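Local coordinates for protein nucleoside diphosphate kinase (Encephalitozoon cuniculi, PDB 3MPD) that probably makes nucleoside triphosphates other than ATP by passing the ATP gamma phosphate to nucleoside diphosphates through a phosphorylated enzyme intermediate, at residues I10-K18 with E67-L75; R19-F29 with V102-G110. All coordinates share one frame; numbering follows the deposited sequence.

Contact 1 (I10-K18 with E67-L75); sequences IMIKPDAIK and EDMMSGMVL
Ile12 and Leu75 form an antiparallel hydrogen-bonded pair whose two bonds differ in quality. Ile12 N gives to Leu75 O at 2.9 Å with an angle of 161° at the hydrogen, but from a position tilted out of the carbonyl plane. The return bond, Leu75 N to Ile12 O, is longer at 3.3 Å and bends to 148°, yet arrives in the carbonyl plane on a lone pair. On the same side of the sheet, the Ile12 and Leu75 side chains lie next to each other and point the same way.

Toward the sheet's other side, Met11 starts out with CG anti to the backbone N (chi1 178°), which brings CG to 3.8 Å from Val74 CB. A bend at chi3 then presents its methyl to that of Met69, tip to tip; CE to CE is 3.4 Å, tight for two carbons. Met69 SD sits against the extended Lys13 chain, crossing it at about a right angle and nearest CD at 3.7 Å, while Lys13 NZ goes on to Asn116.

This pairing joins the two central strands of the four-stranded antiparallel sheet, order 2-3-1-4, of the ferredoxin-like fold of NDP kinases. Pro14, the first residue of helix 14-18, packs against the segment that leaves helix 62-69, its CD 3.7 Å from Val74 CG1 and its ring crossing Met69 at about a right angle. Ile17 turns CD1 across Leu75 CB at 4.1 Å and also packs on Ile22 of helix 22-32.

Further out the links are polar. Lys18, fully extended, brings NZ to Ser71 O at 3.1 Å. Two waters tie the Asp15 carboxylate to Ser71 OG; one also gives to Asp68 O, and the other accepts from Lys18 NZ. A third bridges the Pro14 and Met73 carbonyl oxygens.

Contact 2 (R19-F29 with V102-G110); sequences RRLISRIIQRF and VGTIRGDYG
Arg28 reaches from helix 22-32 to Asp108, Tyr109 and Ile105 on helix 105-109. Beyond CB, its CG, anti to the carbonyl carbon, lies 3.8 Å from Ile105 CG1, the two side chains sliding past each other in opposite directions; the chain then bends at chi2 (-67°), turning the guanidinium toward Asp108 and Tyr109. There NE gives to a water that itself gives to Arg24 O, one helical turn back. NH2 has two partners near the plane of the group. Asp108 OD2, at 2.8 Å, receives it on its anti lone pair in a salt bridge, with the carboxylate turned 63° from the guanidinium; Tyr109 OH, at 3.0 Å, makes a weak bond. Arg28 NH1 ends 2.8 Å from Gly103 O. The other carboxylate oxygen, Asp108 OD1, accepts from Gly103 N, so one acid holds both the arginine and the turn before its own helix.

The Tyr109 ring lies between Leu21 and the CB of Asp108, one over each face; Leu21 CD2 makes a CH-pi contact 4.0 Å from the centroid, only 14° off the normal. At the backbone of the same tyrosine, Arg19 takes Tyr109 O end-on with NH1 and NH2, the shorter bond being 2.8 Å from NH2. Ile105 CD1 adds an apolar touch on Phe29 CE2 at 3.7 Å.

Thr104 OG1 caps the short helix by accepting from Gly107 N, and also bonds Ser101 O. Arg106, an ATP-binding residue by similarity, points away from this interface to the carbonyl oxygens of Asn116 and Ile118. Segment 102-110 is part of the Kpn loop characteristic of NDP kinases, here fastened to helix 22-32.

Overall arrangement
Contacts 1 and 2 have centres 14 Å apart and interleave along the chain; their first segments are consecutive, helix 14-18 running into helix 22-32, with Ala16 O 3.1 Å from Leu21 N in a probable hydrogen bond. Helix 22-32 also packs on the strand of contact 1, Ile12 CD1 lying 3.8 Å from Ile25 CG2 and Ile10 CD1 3.6 Å from Phe29 CE1. Both contacts border the nucleotide site inferred by similarity. In contact 1, the Met11 side chain is about 4 Å from that of His119, the probable phosphohistidine, and Lys13 is bonded to Asn116; contact 2 supplies Arg106. Both also reach the second subunit, where Arg20 meets Asp146 of that chain.

Contact 1 (I10-K18 with E67-L75)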
# COMPACT_ATOMS: atom_id res chain seq x y z
N ILE A 10 9.61 -6.08 -0.51
CA ILE A 10 8.71 -6.76 0.42
C ILE A 10 7.42 -7.05 -0.34
O ILE A 10 6.80 -6.14 -0.87
CB ILE A 10 8.35 -5.87 1.62
CG1 ILE A 10 9.61 -5.34 2.35
CG2 ILE A 10 7.39 -6.61 2.60
CD1 ILE A 10 10.54 -6.44 3.00
N MET A 11 7.00 -8.31 -0.33
CA MET A 11 5.81 -8.67 -1.08
C MET A 11 4.88 -9.48 -0.20
O MET A 11 5.26 -10.54 0.33
CB MET A 11 6.21 -9.45 -2.34
CG MET A 11 5.06 -9.94 -3.19
SD MET A 11 5.66 -10.71 -4.73
CE MET A 11 6.80 -11.97 -4.13
N ILE A 12 3.65 -8.98 -0.04
CA ILE A 12 2.63 -9.72 0.69
C ILE A 12 2.06 -10.79 -0.23
O ILE A 12 1.56 -10.47 -1.33
CB ILE A 12 1.49 -8.81 1.21
CG1 ILE A 12 2.07 -7.67 2.05
CG2 ILE A 12 0.39 -9.65 1.96
CD1 ILE A 12 0.99 -6.73 2.67
N LYS A 13 2.12 -12.05 0.23
CA LYS A 13 1.77 -13.22 -0.60
C LYS A 13 0.25 -13.33 -0.71
O LYS A 13 -0.47 -12.80 0.16
CB LYS A 13 2.37 -14.50 0.01
CG LYS A 13 3.91 -14.46 0.07
CD LYS A 13 4.53 -15.83 0.30
CE LYS A 13 6.04 -15.76 0.06
NZ LYS A 13 6.67 -16.99 0.61
N PRO A 14 -0.25 -14.01 -1.76
CA PRO A 14 -1.68 -13.93 -2.12
C PRO A 14 -2.63 -14.29 -0.98
O PRO A 14 -3.65 -13.65 -0.83
CB PRO A 14 -1.82 -14.97 -3.26
CG PRO A 14 -0.45 -15.05 -3.86
CD PRO A 14 0.49 -14.90 -2.70
N ASP A 15 -2.31 -15.33 -0.20
CA ASP A 15 -3.17 -15.75 0.89
C ASP A 15 -3.26 -14.75 2.05
O ASP A 15 -4.31 -14.67 2.70
CB ASP A 15 -2.78 -17.15 1.39
CG ASP A 15 -3.00 -18.20 0.32
OD1 ASP A 15 -4.12 -18.27 -0.23
OD2 ASP A 15 -2.05 -18.94 0.01
N ALA A 16 -2.19 -14.00 2.27
CA ALA A 16 -2.19 -13.00 3.33
C ALA A 16 -3.08 -11.83 2.93
O ALA A 16 -3.71 -11.21 3.80
CB ALA A 16 -0.76 -12.52 3.64
N ILE A 17 -3.19 -11.54 1.63
CA ILE A 17 -4.15 -10.54 1.16
C ILE A 17 -5.57 -10.98 1.52
O ILE A 17 -6.38 -10.20 2.06
CB ILE A 17 -4.07 -10.35 -0.41
CG1 ILE A 17 -2.68 -9.89 -0.87
CG2 ILE A 17 -5.14 -9.39 -0.88
CD1 ILE A 17 -2.24 -8.58 -0.29
N LYS A 18 -5.86 -12.24 1.22
CA LYS A 18 -7.19 -12.83 1.47
C LYS A 18 -7.56 -12.96 2.95
O LYS A 18 -8.73 -12.90 3.31
CB LYS A 18 -7.30 -14.18 0.74
CG LYS A 18 -7.10 -14.00 -0.82
CD LYS A 18 -7.18 -15.33 -1.56
CE LYS A 18 -7.18 -15.15 -3.11
NZ LYS A 18 -7.19 -16.55 -3.72
N GLU A 67 3.24 -22.19 -8.16
CA GLU A 67 1.79 -22.25 -8.31
C GLU A 67 1.09 -21.52 -7.18
O GLU A 67 0.15 -20.77 -7.42
CB GLU A 67 1.32 -23.70 -8.33
CG GLU A 67 0.38 -24.07 -9.47
CD GLU A 67 1.11 -24.27 -10.80
OE1 GLU A 67 1.29 -25.44 -11.25
OE2 GLU A 67 1.52 -23.24 -11.39
N ASP A 68 1.57 -21.76 -5.95
CA ASP A 68 1.06 -21.10 -4.75
C ASP A 68 1.15 -19.57 -4.86
O ASP A 68 0.29 -18.86 -4.33
CB ASP A 68 1.84 -21.55 -3.50
CG ASP A 68 1.46 -22.96 -3.02
OD1 ASP A 68 0.39 -23.50 -3.42
OD2 ASP A 68 2.25 -23.54 -2.23
N MET A 69 2.18 -19.07 -5.53
CA MET A 69 2.37 -17.62 -5.64
C MET A 69 1.51 -17.06 -6.77
O MET A 69 1.41 -15.85 -6.92
CB MET A 69 3.84 -17.25 -5.82
CG MET A 69 4.64 -17.31 -4.51
SD MET A 69 4.07 -16.03 -3.37
CE MET A 69 4.64 -14.56 -4.21
N MET A 70 0.87 -17.93 -7.55
CA MET A 70 0.03 -17.49 -8.67
C MET A 70 -1.47 -17.43 -8.37
O MET A 70 -2.27 -17.07 -9.25
CB MET A 70 0.29 -18.37 -9.90
CG MET A 70 1.25 -17.78 -10.91
SD MET A 70 1.95 -19.14 -11.82
CE MET A 70 0.59 -19.63 -12.89
N SER A 71 -1.85 -17.77 -7.14
CA SER A 71 -3.25 -17.98 -6.75
C SER A 71 -4.03 -16.68 -6.51
O SER A 71 -5.21 -16.71 -6.14
CB SER A 71 -3.34 -18.89 -5.51
OG SER A 71 -2.85 -18.25 -4.32
N GLY A 72 -3.37 -15.55 -6.70
CA GLY A 72 -4.04 -14.27 -6.49
C GLY A 72 -3.12 -13.08 -6.43
O GLY A 72 -1.89 -13.21 -6.55
N MET A 73 -3.74 -11.92 -6.26
CA MET A 73 -3.05 -10.63 -6.21
C MET A 73 -2.06 -10.61 -5.06
O MET A 73 -2.35 -11.14 -3.96
CB MET A 73 -4.09 -9.54 -6.03
CG MET A 73 -3.66 -8.13 -6.37
SD MET A 73 -4.96 -7.02 -5.82
CE MET A 73 -4.49 -6.75 -4.11
N VAL A 74 -0.89 -10.01 -5.31
CA VAL A 74 0.11 -9.75 -4.28
C VAL A 74 0.22 -8.24 -4.14
O VAL A 74 -0.13 -7.53 -5.08
CB VAL A 74 1.54 -10.35 -4.62
CG1 VAL A 74 1.50 -11.88 -4.67
CG2 VAL A 74 2.10 -9.81 -5.92
N LEU A 75 0.68 -7.77 -2.98
CA LEU A 75 1.08 -6.36 -2.82
C LEU A 75 2.60 -6.23 -2.75
O LEU A 75 3.23 -6.61 -1.74
CB LEU A 75 0.40 -5.70 -1.60
CG LEU A 75 0.68 -4.20 -1.34
CD1 LEU A 75 0.17 -3.35 -2.51
CD2 LEU A 75 0.03 -3.74 -0.03
O HOH W 1 -4.60 -12.51 -3.22
O HOH W 2 -1.51 -19.64 -2.54
O HOH W 3 -4.71 -17.35 -2.74

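Contact 2 (R19-F29 with V102-G110)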
# COMPACT_ATOMS: atom_id res chain seq x y z
N ARG A 19 -6.56 -13.15 3.80
CA ARG A 19 -6.75 -13.08 5.26
C ARG A 19 -6.83 -11.65 5.82
O ARG A 19 -6.98 -11.45 7.05
CB ARG A 19 -5.60 -13.82 5.95
CG ARG A 19 -5.59 -15.34 5.58
CD ARG A 19 -4.40 -16.05 6.19
NE ARG A 19 -4.36 -16.02 7.67
CZ ARG A 19 -3.31 -16.43 8.38
NH1 ARG A 19 -2.21 -16.90 7.76
NH2 ARG A 19 -3.34 -16.40 9.72
N ARG A 20 -6.69 -10.66 4.93
CA ARG A 20 -6.84 -9.26 5.31
C ARG A 20 -5.79 -8.86 6.34
O ARG A 20 -6.11 -8.18 7.37
CB ARG A 20 -8.27 -8.96 5.78
CG ARG A 20 -9.29 -9.00 4.58
CD ARG A 20 -10.70 -8.60 4.99
NE ARG A 20 -11.62 -8.67 3.85
CZ ARG A 20 -11.91 -7.67 3.01
NH1 ARG A 20 -11.37 -6.46 3.16
NH2 ARG A 20 -12.76 -7.90 2.02
N LEU A 21 -4.55 -9.21 6.02
CA LEU A 21 -3.39 -8.89 6.86
C LEU A 21 -2.60 -7.68 6.39
O LEU A 21 -1.52 -7.38 6.94
CB LEU A 21 -2.45 -10.12 6.93
CG LEU A 21 -2.99 -11.31 7.72
CD1 LEU A 21 -2.13 -12.57 7.51
CD2 LEU A 21 -2.96 -10.96 9.21
N ILE A 22 -3.09 -6.98 5.38
CA ILE A 22 -2.34 -5.84 4.83
C ILE A 22 -1.97 -4.79 5.90
O ILE A 22 -0.79 -4.45 6.03
CB ILE A 22 -3.06 -5.14 3.63
CG1 ILE A 22 -3.26 -6.14 2.48
CG2 ILE A 22 -2.21 -3.91 3.11
CD1 ILE A 22 -4.21 -5.57 1.36
N SER A 23 -2.93 -4.28 6.66
CA SER A 23 -2.61 -3.17 7.59
C SER A 23 -1.68 -3.62 8.71
O SER A 23 -0.81 -2.86 9.13
CB SER A 23 -3.84 -2.49 8.21
OG SER A 23 -4.52 -3.38 9.08
N ARG A 24 -1.87 -4.85 9.18
CA ARG A 24 -1.05 -5.42 10.25
C ARG A 24 0.41 -5.61 9.83
O ARG A 24 1.34 -5.47 10.62
CB ARG A 24 -1.66 -6.75 10.76
CG ARG A 24 -2.77 -6.47 11.81
CD ARG A 24 -3.63 -7.70 12.12
NE ARG A 24 -4.57 -8.04 11.04
CZ ARG A 24 -5.47 -9.04 11.10
NH1 ARG A 24 -5.54 -9.82 12.19
NH2 ARG A 24 -6.29 -9.28 10.08
N ILE A 25 0.60 -6.00 8.59
CA ILE A 25 1.95 -6.18 8.03
C ILE A 25 2.62 -4.79 7.82
O ILE A 25 3.75 -4.57 8.21
CB ILE A 25 1.85 -6.95 6.71
CG1 ILE A 25 1.58 -8.46 6.99
CG2 ILE A 25 3.11 -6.74 5.85
CD1 ILE A 25 1.01 -9.21 5.75
N ILE A 26 1.92 -3.86 7.20
CA ILE A 26 2.51 -2.55 6.94
C ILE A 26 2.87 -1.84 8.26
O ILE A 26 3.88 -1.14 8.35
CB ILE A 26 1.57 -1.70 6.06
CG1 ILE A 26 1.54 -2.32 4.62
CG2 ILE A 26 2.03 -0.21 6.05
CD1 ILE A 26 0.61 -1.55 3.66
N GLN A 27 2.02 -2.00 9.28
CA GLN A 27 2.32 -1.42 10.60
C GLN A 27 3.72 -1.80 11.10
O GLN A 27 4.41 -0.95 11.68
CB GLN A 27 1.28 -1.86 11.65
CG GLN A 27 1.46 -1.25 13.05
CD GLN A 27 0.43 -1.85 14.11
OE1 GLN A 27 -0.63 -2.33 13.76
NE2 GLN A 27 0.80 -1.81 15.36
N ARG A 28 4.13 -3.07 10.91
CA ARG A 28 5.44 -3.51 11.44
C ARG A 28 6.58 -2.70 10.81
O ARG A 28 7.51 -2.30 11.50
CB ARG A 28 5.72 -5.00 11.22
CG ARG A 28 4.57 -5.98 11.57
CD ARG A 28 4.33 -5.97 13.06
NE ARG A 28 3.32 -6.96 13.47
CZ ARG A 28 3.56 -8.21 13.87
NH1 ARG A 28 4.79 -8.71 13.89
NH2 ARG A 28 2.55 -8.96 14.30
N PHE A 29 6.48 -2.47 9.51
CA PHE A 29 7.52 -1.75 8.77
C PHE A 29 7.51 -0.25 9.06
O PHE A 29 8.57 0.40 9.20
CB PHE A 29 7.39 -2.02 7.27
CG PHE A 29 7.80 -3.40 6.90
CD1 PHE A 29 9.08 -3.63 6.42
CD2 PHE A 29 6.93 -4.48 7.06
CE1 PHE A 29 9.50 -4.92 6.12
CE2 PHE A 29 7.37 -5.80 6.75
CZ PHE A 29 8.65 -5.99 6.30
N VAL A 102 7.85 -15.48 18.26
CA VAL A 102 6.59 -14.80 18.47
C VAL A 102 6.93 -13.31 18.38
O VAL A 102 8.04 -12.88 18.71
CB VAL A 102 5.88 -15.17 19.79
CG1 VAL A 102 5.54 -16.67 19.81
CG2 VAL A 102 6.71 -14.78 20.97
N GLY A 103 5.99 -12.54 17.85
CA GLY A 103 6.26 -11.11 17.64
C GLY A 103 6.71 -10.81 16.20
O GLY A 103 6.62 -9.68 15.77
N THR A 104 7.18 -11.82 15.45
CA THR A 104 7.47 -11.62 14.01
C THR A 104 6.19 -11.82 13.21
O THR A 104 5.22 -12.40 13.70
CB THR A 104 8.56 -12.61 13.45
OG1 THR A 104 8.11 -13.97 13.55
CG2 THR A 104 9.91 -12.46 14.20
N ILE A 105 6.18 -11.37 11.97
CA ILE A 105 5.05 -11.56 11.08
C ILE A 105 4.70 -13.04 10.92
O ILE A 105 3.55 -13.41 11.07
CB ILE A 105 5.33 -10.89 9.72
CG1 ILE A 105 5.30 -9.36 9.91
CG2 ILE A 105 4.26 -11.28 8.71
CD1 ILE A 105 5.90 -8.60 8.70
N ARG A 106 5.70 -13.87 10.62
CA ARG A 106 5.45 -15.31 10.45
C ARG A 106 5.13 -15.99 11.78
O ARG A 106 4.27 -16.86 11.83
CB ARG A 106 6.64 -16.00 9.77
CG ARG A 106 6.75 -15.57 8.29
CD ARG A 106 8.04 -16.03 7.62
NE ARG A 106 8.03 -15.71 6.17
CZ ARG A 106 9.14 -15.67 5.45
NH1 ARG A 106 10.31 -15.91 6.02
NH2 ARG A 106 9.09 -15.38 4.16
N GLY A 107 5.81 -15.57 12.84
CA GLY A 107 5.49 -16.14 14.15
C GLY A 107 4.06 -15.87 14.64
O GLY A 107 3.47 -16.71 15.33
N ASP A 108 3.55 -14.68 14.34
CA ASP A 108 2.22 -14.26 14.84
C ASP A 108 1.05 -14.73 13.94
O ASP A 108 -0.05 -14.98 14.44
CB ASP A 108 2.16 -12.73 14.97
CG ASP A 108 3.04 -12.19 16.12
OD1 ASP A 108 3.45 -12.95 17.04
OD2 ASP A 108 3.32 -10.99 16.10
N TYR A 109 1.29 -14.84 12.64
CA TYR A 109 0.17 -15.08 11.68
C TYR A 109 0.36 -16.34 10.85
O TYR A 109 -0.60 -16.86 10.28
CB TYR A 109 0.02 -13.88 10.71
CG TYR A 109 -0.03 -12.50 11.37
CD1 TYR A 109 -0.96 -12.23 12.36
CD2 TYR A 109 0.81 -11.47 10.97
CE1 TYR A 109 -1.01 -10.98 13.02
CE2 TYR A 109 0.75 -10.17 11.59
CZ TYR A 109 -0.17 -9.95 12.61
OH TYR A 109 -0.25 -8.72 13.27
N GLY A 110 1.59 -16.81 10.73
CA GLY A 110 1.90 -17.89 9.79
C GLY A 110 1.76 -19.27 10.39
O GLY A 110 2.02 -19.50 11.59
O HOH W 4 0.94 -5.63 13.39